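Local coordinates for protein ferredoxin, 2Fe-2S (Aquifex aeolicus, PDB 1M2D) that carries a [2Fe-2S] cluster on a thioredoxin-like fold and transfers electrons as a homodimeric ferredoxin, at residues A33-I38 and T48-T53; M56-S59 and P63-V66; D70-G75 and E87-G92; D83-K88 and E97-S102. The protein carries 1 engineered substitution. All coordinates share one frame; numbering follows the deposited sequence.

Contact 1: residues A33-I38 and T48-T53; sequences AFMEKI and TVITPT
Helix 33-38 and strand 48-53, touching through M35, I38 and I50, run nearly antiparallel: their axes make an angle of 159° and come within 9.1 Å, the spacing of a helix laid on a sheet. M35 CA and I50 CA lie 6.8 Å apart, and I38 pairs in the same way with T48. I50 is the central side chain of the interface; its CG1-CD1 branch packs mainly on I38, its CG2 on F34. I50 CG1 meets I38 CG1 at 3.4 Å, tighter than usual carbon contact, and I50 CD1 lies equally close to that same I38 atom. On the other branch, I50 CG2 reaches F34 CB at 3.8 Å, the two side chains crossing at about a right angle. This is the α/β packing of the thioredoxin-like fold: segment 33-38 belongs to helix 27-40, and strand 48-53 lies at the margin of the mixed sheet within this chain, beside the parallel strand 4-9. The bend at chi2 (-69°) brings M35 SD alongside I50, 3.7 Å from I50 CB, the two side chains passing in opposite directions. Nearer the start of the strand, I38 CD1 presses on T48 CG2 at 3.5 Å, while T48 OG1 is taken by the carbonyl of L44. F34 gives I50 little more than its CB; the ring leads away from the strand to V82, I85 and V86 of helix 82-91. The other face of the strand meets the second subunit, T51 packing on M56 of that chain.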
loop_
_atom_site.group_PDB
_atom_site.type_symbol
_atom_site.label_atom_id
_atom_site.label_comp_id
_atom_site.label_asym_id
_atom_site.label_seq_id
_atom_site.Cartn_x
_atom_site.Cartn_y
_atom_site.Cartn_z
ATOM N N ALA A 33 -15.464 2.575 -5.009
ATOM C CA ALA A 33 -16.486 2.503 -3.957
ATOM C C ALA A 33 -15.924 2.931 -2.600
ATOM O O ALA A 33 -16.608 3.681 -1.881
ATOM C CB ALA A 33 -17.089 1.135 -3.861
ATOM N N PHE A 34 -14.715 2.529 -2.301
ATOM C CA PHE A 34 -14.067 3.039 -1.083
ATOM C C PHE A 34 -13.859 4.563 -1.110
ATOM O O PHE A 34 -14.204 5.244 -0.192
ATOM C CB PHE A 34 -12.706 2.397 -0.755
ATOM C CG PHE A 34 -12.765 1.052 -0.047
ATOM C CD1 PHE A 34 -12.462 -0.126 -0.684
ATOM C CD2 PHE A 34 -13.097 1.001 1.309
ATOM C CE1 PHE A 34 -12.443 -1.358 -0.062
ATOM C CE2 PHE A 34 -13.077 -0.228 1.931
ATOM C CZ PHE A 34 -12.756 -1.399 1.272
ATOM N N MET A 35 -13.331 5.038 -2.226
ATOM C CA MET A 35 -13.215 6.487 -2.395
ATOM C C MET A 35 -14.570 7.208 -2.304
ATOM O O MET A 35 -14.665 8.253 -1.660
ATOM C CB MET A 35 -12.544 6.835 -3.722
ATOM C CG MET A 35 -11.121 6.334 -3.737
ATOM S SD MET A 35 -9.985 7.195 -2.594
ATOM C CE MET A 35 -9.587 8.659 -3.562
ATOM N N GLU A 36 -15.645 6.704 -2.926
ATOM C CA GLU A 36 -16.940 7.382 -2.786
ATOM C C GLU A 36 -17.406 7.373 -1.339
ATOM O O GLU A 36 -18.002 8.331 -0.835
ATOM C CB GLU A 36 -17.995 6.739 -3.678
ATOM C CG GLU A 36 -17.667 6.915 -5.151
ATOM C CD GLU A 36 -18.650 6.142 -6.009
ATOM O OE1 GLU A 36 -18.395 6.218 -7.225
ATOM O OE2 GLU A 36 -19.584 5.519 -5.451
ATOM N N LYS A 37 -17.153 6.312 -0.586
ATOM C CA LYS A 37 -17.561 6.374 0.822
ATOM C C LYS A 37 -16.743 7.343 1.670
ATOM O O LYS A 37 -17.297 8.168 2.397
ATOM C CB LYS A 37 -17.413 4.997 1.450
ATOM C CG LYS A 37 -18.396 3.963 0.929
ATOM C CD LYS A 37 -19.810 4.300 1.413
ATOM C CE LYS A 37 -20.108 3.489 2.661
ATOM N NZ LYS A 37 -21.564 3.502 2.999
ATOM N N ILE A 38 -15.432 7.168 1.614
ATOM C CA ILE A 38 -14.516 7.772 2.545
ATOM C C ILE A 38 -14.746 9.251 2.394
ATOM O O ILE A 38 -14.660 9.903 3.460
ATOM C CB ILE A 38 -13.031 7.383 2.286
ATOM C CG1 ILE A 38 -12.903 5.853 2.342
ATOM C CG2 ILE A 38 -12.001 8.045 3.156
ATOM C CD1 ILE A 38 -12.726 5.311 3.734
ATOM N N THR A 48 -9.071 7.899 7.707
ATOM C CA THR A 48 -8.925 6.758 6.787
ATOM C C THR A 48 -8.251 7.255 5.527
ATOM O O THR A 48 -8.529 8.332 5.053
ATOM C CB THR A 48 -10.270 6.127 6.390
ATOM O OG1 THR A 48 -11.053 5.912 7.523
ATOM C CG2 THR A 48 -9.973 4.766 5.795
ATOM N N VAL A 49 -7.307 6.502 5.012
ATOM C CA VAL A 49 -6.658 6.763 3.720
ATOM C C VAL A 49 -6.883 5.532 2.857
ATOM O O VAL A 49 -6.733 4.428 3.367
ATOM C CB VAL A 49 -5.178 7.053 3.836
ATOM C CG1 VAL A 49 -4.507 7.069 2.483
ATOM C CG2 VAL A 49 -4.996 8.436 4.467
ATOM N N ILE A 50 -7.203 5.704 1.596
ATOM C CA ILE A 50 -7.431 4.685 0.611
ATOM C C ILE A 50 -6.353 4.851 -0.453
ATOM O O ILE A 50 -6.258 5.894 -1.082
ATOM C CB ILE A 50 -8.822 4.722 -0.096
ATOM C CG1 ILE A 50 -9.994 4.964 0.824
ATOM C CG2 ILE A 50 -9.000 3.428 -0.876
ATOM C CD1 ILE A 50 -10.123 3.893 1.900
ATOM N N THR A 51 -5.550 3.824 -0.671
ATOM C CA THR A 51 -4.407 3.867 -1.576
ATOM C C THR A 51 -4.507 2.757 -2.591
ATOM O O THR A 51 -4.644 1.596 -2.223
ATOM C CB THR A 51 -3.075 3.737 -0.803
ATOM O OG1 THR A 51 -3.009 4.773 0.184
ATOM C CG2 THR A 51 -1.882 3.798 -1.712
ATOM N N PRO A 52 -4.388 3.074 -3.901
ATOM C CA PRO A 52 -4.337 2.032 -4.919
ATOM C C PRO A 52 -2.932 1.465 -5.064
ATOM O O PRO A 52 -1.974 2.219 -4.951
ATOM C CB PRO A 52 -4.759 2.807 -6.205
ATOM C CG PRO A 52 -4.215 4.192 -5.969
ATOM C CD PRO A 52 -4.271 4.434 -4.478
ATOM N N THR A 53 -2.840 0.169 -5.346
ATOM C CA THR A 53 -1.548 -0.479 -5.425
ATOM C C THR A 53 -1.410 -1.365 -6.632
ATOM O O THR A 53 -2.380 -1.755 -7.296
ATOM C CB THR A 53 -1.232 -1.378 -4.186
ATOM O OG1 THR A 53 -1.972 -2.586 -4.258
ATOM C CG2 THR A 53 -1.627 -0.680 -2.897
#

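Contact 2: residues M56-S59 and P63-V66; sequences MNAS and PVVV. Engineered in segment 56-59: S59 (natural residue Cys). With FES (Fe2/s2 (inorganic) cluster), chain C.
V64 and V66 face the loop 56-59 at the cluster end of this thioredoxin-like domain, where the loop after strand 48-53 supplies part of the [2Fe-2S] site and V64, just before strand 65-68, lines the pocket. P63, preceded by a cis peptide bond, leads the chain in. V64 then points toward the loop and divides its two methyls. Its CG2 lies 3.5 Å from A58 O and 4.0 Å from A58 CB, and also comes within 3.8 Å of the cluster sulfide S2, putting an apolar wall beside the inorganic core; its CG1 is in looser contact with M56 CE. V65 faces the other side of the sheet, toward V30 and F34 of helix 27-40. V66 returns to the loop side, and its CG2 meets M56 CE at 3.8 Å. M56 gets there on a chain that runs extended through chi2 (-174°) and bends at chi3, leaving both SD and CE against the V66 methyl; W73 packs on the same methionine. Backbone nitrogens of the loop gather near the cluster, M56 N lying 3.3 Å from S2. C9 and C22 are cluster ligands from elsewhere in the chain, while C55 SG and the OG of S59, engineered in place of the natural cysteine, bind the same iron, S59 OG standing 1.9 Å from FE2.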
loop_
_atom_site.group_PDB
_atom_site.type_symbol
_atom_site.label_atom_id
_atom_site.label_comp_id
_atom_site.label_asym_id
_atom_site.label_seq_id
_atom_site.Cartn_x
_atom_site.Cartn_y
_atom_site.Cartn_z
ATOM N N MET A 56 -0.196 -7.445 -4.960
ATOM C CA MET A 56 0.229 -7.836 -3.622
ATOM C C MET A 56 0.345 -9.345 -3.461
ATOM O O MET A 56 0.356 -9.884 -2.376
ATOM C CB MET A 56 -0.693 -7.218 -2.548
ATOM C CG MET A 56 -0.437 -5.714 -2.478
ATOM S SD MET A 56 -1.328 -4.875 -1.126
ATOM C CE MET A 56 -2.971 -4.788 -1.802
ATOM N N ASN A 57 0.481 -10.053 -4.600
ATOM C CA ASN A 57 0.907 -11.416 -4.615
ATOM C C ASN A 57 -0.118 -12.396 -4.039
ATOM O O ASN A 57 0.223 -13.452 -3.494
ATOM C CB ASN A 57 2.270 -11.634 -3.923
ATOM C CG ASN A 57 3.292 -10.643 -4.436
ATOM O OD1 ASN A 57 3.954 -9.904 -3.678
ATOM N ND2 ASN A 57 3.429 -10.597 -5.755
ATOM N N ALA A 58 -1.419 -12.071 -4.202
ATOM C CA ALA A 58 -2.479 -12.984 -3.836
ATOM C C ALA A 58 -3.596 -12.947 -4.881
ATOM O O ALA A 58 -4.786 -13.046 -4.594
ATOM C CB ALA A 58 -3.008 -12.703 -2.432
ATOM N N SER A 59 -3.181 -12.819 -6.154
ATOM C CA SER A 59 -4.080 -12.442 -7.235
ATOM C C SER A 59 -5.230 -13.408 -7.459
ATOM O O SER A 59 -6.347 -12.974 -7.755
ATOM C CB SER A 59 -3.311 -12.328 -8.551
ATOM O OG SER A 59 -2.147 -11.537 -8.358
ATOM N N PRO A 63 -10.490 -9.594 -5.861
ATOM C CA PRO A 63 -9.746 -8.384 -5.448
ATOM C C PRO A 63 -9.223 -8.424 -4.024
ATOM O O PRO A 63 -9.934 -8.790 -3.098
ATOM C CB PRO A 63 -10.740 -7.282 -5.593
ATOM C CG PRO A 63 -11.606 -7.748 -6.720
ATOM C CD PRO A 63 -11.827 -9.214 -6.404
ATOM N N VAL A 64 -7.951 -8.092 -3.898
ATOM C CA VAL A 64 -7.204 -8.053 -2.632
ATOM C C VAL A 64 -7.255 -6.644 -2.047
ATOM O O VAL A 64 -6.903 -5.662 -2.730
ATOM C CB VAL A 64 -5.760 -8.521 -2.836
ATOM C CG1 VAL A 64 -5.005 -8.450 -1.525
ATOM C CG2 VAL A 64 -5.729 -9.953 -3.386
ATOM N N VAL A 65 -7.664 -6.554 -0.784
ATOM C CA VAL A 65 -7.731 -5.312 -0.033
ATOM C C VAL A 65 -7.050 -5.555 1.303
ATOM O O VAL A 65 -7.406 -6.526 1.969
ATOM C CB VAL A 65 -9.194 -4.849 0.160
ATOM C CG1 VAL A 65 -9.216 -3.612 1.027
ATOM C CG2 VAL A 65 -9.833 -4.659 -1.194
ATOM N N VAL A 66 -6.111 -4.704 1.700
ATOM C CA VAL A 66 -5.385 -4.893 2.959
ATOM C C VAL A 66 -5.583 -3.672 3.832
ATOM O O VAL A 66 -5.457 -2.544 3.358
ATOM C CB VAL A 66 -3.892 -5.155 2.675
ATOM C CG1 VAL A 66 -3.181 -5.443 4.005
ATOM C CG2 VAL A 66 -3.750 -6.269 1.658
HETATM FE FE1 FES C . -3.985 -7.902 -7.252
HETATM FE FE2 FES C . -2.035 -9.690 -7.774
HETATM S S1 FES C . -3.170 -8.448 -9.240
HETATM S S2 FES C . -2.935 -9.174 -5.775
#

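Contact 3: residues D70-G75 and E87-G92; sequences DGVWYG and EKHLKG
H89 reaches from helix 82-91 to strand 72-74 and the turn before it, where Y74, V72 and D70 receive it. Its CB passes 3.6 Å from Y74 OH, and CG stands anti to the backbone N (chi1 -173°), which carries the imidazole out from the helix toward the strand. On one edge, H89 ND1 and Y74 OH share a 2.6 Å hydrogen bond. The two rings meet rim to rim with planes at 71°, neither covering the other. CE1, between the two ring nitrogens, touches V72 CB at 3.9 Å. At the tip, NE2 donates to D70 OD2 over 2.8 Å, almost straight at 173°; the carboxylate oxygen lies in the imidazole plane, whereas NE2 sits above the carboxylate plane. D70 belongs to the turn where G71 and V72 both face V67, a G1 beta bulge. Y74 OH is also hydrogen-bonded to V96 N. Both imidazole nitrogens are thus engaged, which fixes the ring's rotation, and the carboxylate at NE2 would probably polarise the imidazole and favour its protonated form.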
loop_
_atom_site.group_PDB
_atom_site.type_symbol
_atom_site.label_atom_id
_atom_site.label_comp_id
_atom_site.label_asym_id
_atom_site.label_seq_id
_atom_site.Cartn_x
_atom_site.Cartn_y
_atom_site.Cartn_z
ATOM N N ASP A 70 -3.882 -2.894 11.212
ATOM C CA ASP A 70 -4.451 -4.159 11.651
ATOM C C ASP A 70 -3.822 -5.379 11.030
ATOM O O ASP A 70 -3.716 -6.447 11.673
ATOM C CB ASP A 70 -5.975 -4.200 11.268
ATOM C CG ASP A 70 -6.785 -3.014 11.738
ATOM O OD1 ASP A 70 -6.316 -1.895 11.955
ATOM O OD2 ASP A 70 -8.030 -3.186 11.868
ATOM N N GLY A 71 -3.436 -5.264 9.759
ATOM C CA GLY A 71 -2.935 -6.413 9.055
ATOM C C GLY A 71 -3.931 -7.417 8.559
ATOM O O GLY A 71 -3.662 -8.627 8.451
ATOM N N VAL A 72 -5.143 -6.926 8.263
ATOM C CA VAL A 72 -6.210 -7.771 7.754
ATOM C C VAL A 72 -6.157 -7.759 6.244
ATOM O O VAL A 72 -6.235 -6.696 5.604
ATOM C CB VAL A 72 -7.576 -7.274 8.233
ATOM C CG1 VAL A 72 -8.688 -8.006 7.544
ATOM C CG2 VAL A 72 -7.675 -7.412 9.745
ATOM N N TRP A 73 -6.016 -8.927 5.647
ATOM C CA TRP A 73 -6.054 -9.127 4.197
ATOM C C TRP A 73 -7.405 -9.690 3.844
ATOM O O TRP A 73 -7.804 -10.735 4.358
ATOM C CB TRP A 73 -4.960 -10.099 3.729
ATOM C CG TRP A 73 -3.554 -9.557 3.887
ATOM C CD1 TRP A 73 -2.927 -9.133 5.006
ATOM C CD2 TRP A 73 -2.613 -9.405 2.804
ATOM N NE1 TRP A 73 -1.656 -8.713 4.710
ATOM C CE2 TRP A 73 -1.441 -8.862 3.364
ATOM C CE3 TRP A 73 -2.664 -9.651 1.443
ATOM C CZ2 TRP A 73 -0.333 -8.576 2.579
ATOM C CZ3 TRP A 73 -1.545 -9.382 0.650
ATOM C CH2 TRP A 73 -0.392 -8.847 1.245
ATOM N N TYR A 74 -8.107 -9.005 2.948
ATOM C CA TYR A 74 -9.353 -9.444 2.361
ATOM C C TYR A 74 -9.116 -9.937 0.951
ATOM O O TYR A 74 -8.311 -9.369 0.215
ATOM C CB TYR A 74 -10.323 -8.268 2.327
ATOM C CG TYR A 74 -10.848 -7.754 3.626
ATOM C CD1 TYR A 74 -10.639 -6.443 4.047
ATOM C CD2 TYR A 74 -11.630 -8.587 4.431
ATOM C CE1 TYR A 74 -11.150 -5.978 5.240
ATOM C CE2 TYR A 74 -12.175 -8.092 5.601
ATOM C CZ TYR A 74 -11.941 -6.796 5.999
ATOM O OH TYR A 74 -12.469 -6.316 7.132
ATOM N N GLY A 75 -9.910 -10.940 0.570
ATOM C CA GLY A 75 -9.980 -11.402 -0.799
ATOM C C GLY A 75 -11.385 -11.426 -1.327
ATOM O O GLY A 75 -12.364 -11.319 -0.570
ATOM N N GLU A 87 -18.495 -0.013 7.402
ATOM C CA GLU A 87 -19.293 0.051 8.616
ATOM C C GLU A 87 -18.718 -0.778 9.723
ATOM O O GLU A 87 -18.476 -0.306 10.874
ATOM C CB GLU A 87 -20.717 -0.412 8.280
ATOM C CG GLU A 87 -21.441 0.425 7.249
ATOM C CD GLU A 87 -21.592 1.889 7.565
ATOM O OE1 GLU A 87 -22.141 2.191 8.656
ATOM O OE2 GLU A 87 -21.167 2.811 6.855
ATOM N N LYS A 88 -18.492 -2.039 9.442
ATOM C CA LYS A 88 -18.148 -2.990 10.483
ATOM C C LYS A 88 -16.702 -2.853 10.916
ATOM O O LYS A 88 -16.371 -2.925 12.106
ATOM C CB LYS A 88 -18.447 -4.427 10.045
ATOM C CG LYS A 88 -19.922 -4.756 9.798
ATOM C CD LYS A 88 -20.759 -4.557 11.085
ATOM C CE LYS A 88 -22.153 -5.113 10.915
ATOM N NZ LYS A 88 -23.106 -4.429 11.818
ATOM N N HIS A 89 -15.785 -2.692 9.952
ATOM C CA HIS A 89 -14.352 -2.674 10.216
ATOM C C HIS A 89 -13.818 -1.249 10.326
ATOM O O HIS A 89 -13.249 -0.905 11.396
ATOM C CB HIS A 89 -13.639 -3.522 9.143
ATOM C CG HIS A 89 -12.186 -3.699 9.425
ATOM N ND1 HIS A 89 -11.401 -4.392 8.522
ATOM C CD2 HIS A 89 -11.390 -3.352 10.441
ATOM C CE1 HIS A 89 -10.177 -4.419 9.032
ATOM N NE2 HIS A 89 -10.146 -3.765 10.191
ATOM N N LEU A 90 -13.941 -0.445 9.297
ATOM C CA LEU A 90 -13.225 0.854 9.353
ATOM C C LEU A 90 -13.837 1.735 10.416
ATOM O O LEU A 90 -13.074 2.461 11.057
ATOM C CB LEU A 90 -13.222 1.521 7.977
ATOM C CG LEU A 90 -12.623 0.664 6.882
ATOM C CD1 LEU A 90 -12.575 1.483 5.587
ATOM C CD2 LEU A 90 -11.267 0.124 7.207
ATOM N N LYS A 91 -15.159 1.677 10.620
ATOM C CA LYS A 91 -15.773 2.474 11.666
ATOM C C LYS A 91 -15.930 1.643 12.946
ATOM O O LYS A 91 -15.644 2.156 13.996
ATOM C CB LYS A 91 -17.150 2.960 11.240
ATOM C CG LYS A 91 -17.037 4.036 10.165
ATOM C CD LYS A 91 -18.453 4.339 9.768
ATOM C CE LYS A 91 -18.426 5.625 8.995
ATOM N NZ LYS A 91 -19.879 6.008 8.876
ATOM N N GLY A 92 -16.387 0.400 12.856
ATOM C CA GLY A 92 -16.726 -0.434 13.993
ATOM C C GLY A 92 -15.578 -1.182 14.628
ATOM O O GLY A 92 -15.747 -1.715 15.733
#

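Contact 4: residues D83-K88 and E97-S102; sequences DEIVEK and ERLVIS
E84 OE1 is gripped by two nitrogens of R98, NH2 and NE. The bond from R98 NH2 to E84 OE1 is 2.8 Å long and nearly straight at 170°, arrives almost along the C-O axis of the acceptor, and keeps OE1 in the guanidinium plane. The single hydrogen on R98 NE serves mainly a water, 2.9 Å from NE, and makes only a weak, bent bond to E84 OE1 at 3.4 Å. That water in turn donates to the other carboxylate oxygen, E84 OE2, at 2.6 Å, so a bridge closes alongside the salt bridge. The carboxylate and guanidinium planes are 32° apart. E84 leaves the helix with CG anti to the backbone N (chi1 -171°) and stays extended, while R98 sets CG between its backbone N and carbonyl carbon and then runs straight to NE. R98 NH2 also forms a salt bridge with D81, the arginine's principal polar partner, so the guanidinium ties two acids together. L99 CG lies against one face of the guanidinium, near its rim, and beneath this polar rim I85 CD1 meets L99 CD1 at 4.2 Å. I85 goes on to Y74 and F34, which places the apolar pair in the layer between helix 82-91, helix 27-40 and the sheet. The 3-10 turn 97-99 thereby fastens to helix 82-91 just before the chain enters strand 100-102, the neighbour of strand 72-74.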
loop_
_atom_site.group_PDB
_atom_site.type_symbol
_atom_site.label_atom_id
_atom_site.label_comp_id
_atom_site.label_asym_id
_atom_site.label_seq_id
_atom_site.Cartn_x
_atom_site.Cartn_y
_atom_site.Cartn_z
ATOM N N ASP A 83 -19.472 -1.336 1.613
ATOM C CA ASP A 83 -20.192 -0.752 2.722
ATOM C C ASP A 83 -20.013 -1.542 4.016
ATOM O O ASP A 83 -19.833 -0.957 5.063
ATOM C CB ASP A 83 -21.680 -0.696 2.441
ATOM C CG ASP A 83 -22.052 0.386 1.482
ATOM O OD1 ASP A 83 -21.269 1.299 1.231
ATOM O OD2 ASP A 83 -23.197 0.078 1.090
ATOM N N GLU A 84 -20.073 -2.875 3.922
ATOM C CA GLU A 84 -19.927 -3.676 5.149
ATOM C C GLU A 84 -18.552 -3.487 5.708
ATOM O O GLU A 84 -18.356 -3.391 6.940
ATOM C CB GLU A 84 -20.245 -5.144 4.871
ATOM C CG GLU A 84 -20.315 -5.949 6.132
ATOM C CD GLU A 84 -20.590 -7.443 5.985
ATOM O OE1 GLU A 84 -20.835 -7.904 4.862
ATOM O OE2 GLU A 84 -20.589 -8.154 7.010
ATOM N N ILE A 85 -17.505 -3.479 4.859
ATOM C CA ILE A 85 -16.161 -3.284 5.409
ATOM C C ILE A 85 -16.057 -1.906 6.061
ATOM O O ILE A 85 -15.473 -1.794 7.147
ATOM C CB ILE A 85 -15.108 -3.471 4.288
ATOM C CG1 ILE A 85 -15.076 -4.903 3.758
ATOM C CG2 ILE A 85 -13.738 -2.999 4.779
ATOM C CD1 ILE A 85 -14.261 -5.118 2.499
ATOM N N VAL A 86 -16.583 -0.866 5.435
ATOM C CA VAL A 86 -16.549 0.463 6.014
ATOM C C VAL A 86 -17.269 0.485 7.368
ATOM O O VAL A 86 -16.746 0.989 8.362
ATOM C CB VAL A 86 -17.180 1.456 5.016
ATOM C CG1 VAL A 86 -17.477 2.789 5.681
ATOM C CG2 VAL A 86 -16.278 1.590 3.800
ATOM N N GLU A 87 -18.495 -0.013 7.402
ATOM C CA GLU A 87 -19.293 0.051 8.616
ATOM C C GLU A 87 -18.718 -0.778 9.723
ATOM O O GLU A 87 -18.476 -0.306 10.874
ATOM C CB GLU A 87 -20.717 -0.412 8.280
ATOM C CG GLU A 87 -21.441 0.425 7.249
ATOM C CD GLU A 87 -21.592 1.889 7.565
ATOM O OE1 GLU A 87 -22.141 2.191 8.656
ATOM O OE2 GLU A 87 -21.167 2.811 6.855
ATOM N N LYS A 88 -18.492 -2.039 9.442
ATOM C CA LYS A 88 -18.148 -2.990 10.483
ATOM C C LYS A 88 -16.702 -2.853 10.916
ATOM O O LYS A 88 -16.371 -2.925 12.106
ATOM C CB LYS A 88 -18.447 -4.427 10.045
ATOM C CG LYS A 88 -19.922 -4.756 9.798
ATOM C CD LYS A 88 -20.759 -4.557 11.085
ATOM C CE LYS A 88 -22.153 -5.113 10.915
ATOM N NZ LYS A 88 -23.106 -4.429 11.818
ATOM N N GLU A 97 -15.410 -11.056 8.651
ATOM C CA GLU A 97 -14.799 -12.380 8.699
ATOM C C GLU A 97 -14.903 -13.141 7.417
ATOM O O GLU A 97 -13.934 -13.820 7.009
ATOM C CB GLU A 97 -15.477 -13.206 9.818
ATOM C CG GLU A 97 -14.793 -14.485 10.121
ATOM C CD GLU A 97 -15.372 -15.193 11.338
ATOM O OE1 GLU A 97 -14.794 -16.279 11.571
ATOM O OE2 GLU A 97 -16.239 -14.741 12.006
ATOM N N ARG A 98 -16.058 -13.073 6.737
ATOM C CA ARG A 98 -16.284 -13.911 5.572
ATOM C C ARG A 98 -15.326 -13.592 4.408
ATOM O O ARG A 98 -15.186 -14.439 3.533
ATOM C CB ARG A 98 -17.704 -13.798 5.110
ATOM C CG ARG A 98 -18.090 -12.465 4.594
ATOM C CD ARG A 98 -19.590 -12.434 4.188
ATOM N NE ARG A 98 -19.927 -11.066 3.852
ATOM C CZ ARG A 98 -19.750 -10.525 2.649
ATOM N NH1 ARG A 98 -19.335 -11.215 1.593
ATOM N NH2 ARG A 98 -20.034 -9.236 2.479
ATOM N N LEU A 99 -14.727 -12.422 4.382
ATOM C CA LEU A 99 -13.817 -12.025 3.295
ATOM C C LEU A 99 -12.381 -12.113 3.659
ATOM O O LEU A 99 -11.487 -11.854 2.841
ATOM C CB LEU A 99 -14.175 -10.605 2.824
ATOM C CG LEU A 99 -15.552 -10.487 2.170
ATOM C CD1 LEU A 99 -15.800 -9.014 1.855
ATOM C CD2 LEU A 99 -15.701 -11.320 0.945
ATOM N N VAL A 100 -12.031 -12.443 4.902
ATOM C CA VAL A 100 -10.639 -12.459 5.324
ATOM C C VAL A 100 -9.894 -13.614 4.711
ATOM O O VAL A 100 -10.337 -14.764 4.804
ATOM C CB VAL A 100 -10.539 -12.507 6.876
ATOM C CG1 VAL A 100 -9.115 -12.679 7.349
ATOM C CG2 VAL A 100 -11.170 -11.280 7.496
ATOM N N ILE A 101 -8.715 -13.336 4.145
ATOM C CA ILE A 101 -7.781 -14.363 3.746
ATOM C C ILE A 101 -6.567 -14.457 4.663
ATOM O O ILE A 101 -5.971 -15.533 4.669
ATOM C CB ILE A 101 -7.451 -14.231 2.256
ATOM C CG1 ILE A 101 -6.705 -12.956 1.930
ATOM C CG2 ILE A 101 -8.720 -14.428 1.434
ATOM C CD1 ILE A 101 -6.333 -12.772 0.458
ATOM N N SER A 102 -6.212 -13.445 5.409
ATOM C CA SER A 102 -5.150 -13.524 6.382
ATOM C C SER A 102 -5.346 -12.461 7.428
ATOM O O SER A 102 -5.796 -11.362 7.113
ATOM C CB SER A 102 -3.750 -13.310 5.800
ATOM O OG SER A 102 -2.798 -13.469 6.845
HETATM O O HOH W 1 -20.562 -10.740 6.657
#

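How the contacts relate
All four contacts reach the same mixed sheet. Contact 2 alone touches the cluster; F34 of contact 1 and Y74 of contact 3 stand about 13 Å and 11 Å from it by nearest atoms of their side chains, and contact 4 lies away from the site. Contacts 3 and 4 share E87 and K88 of helix 82-91, their centres only about 5 Å apart. Contact 1 joins that helix through K37 NZ, which makes a 2.8 Å salt bridge with D83 OD1. Its F34 also packs on V65 of contact 2. Strands 65-68 and 72-74 connect contacts 2 and 3, where V66 CG2 lies 3.5 Å from W73 CD2. Contacts 1 and 2 both meet the second subunit.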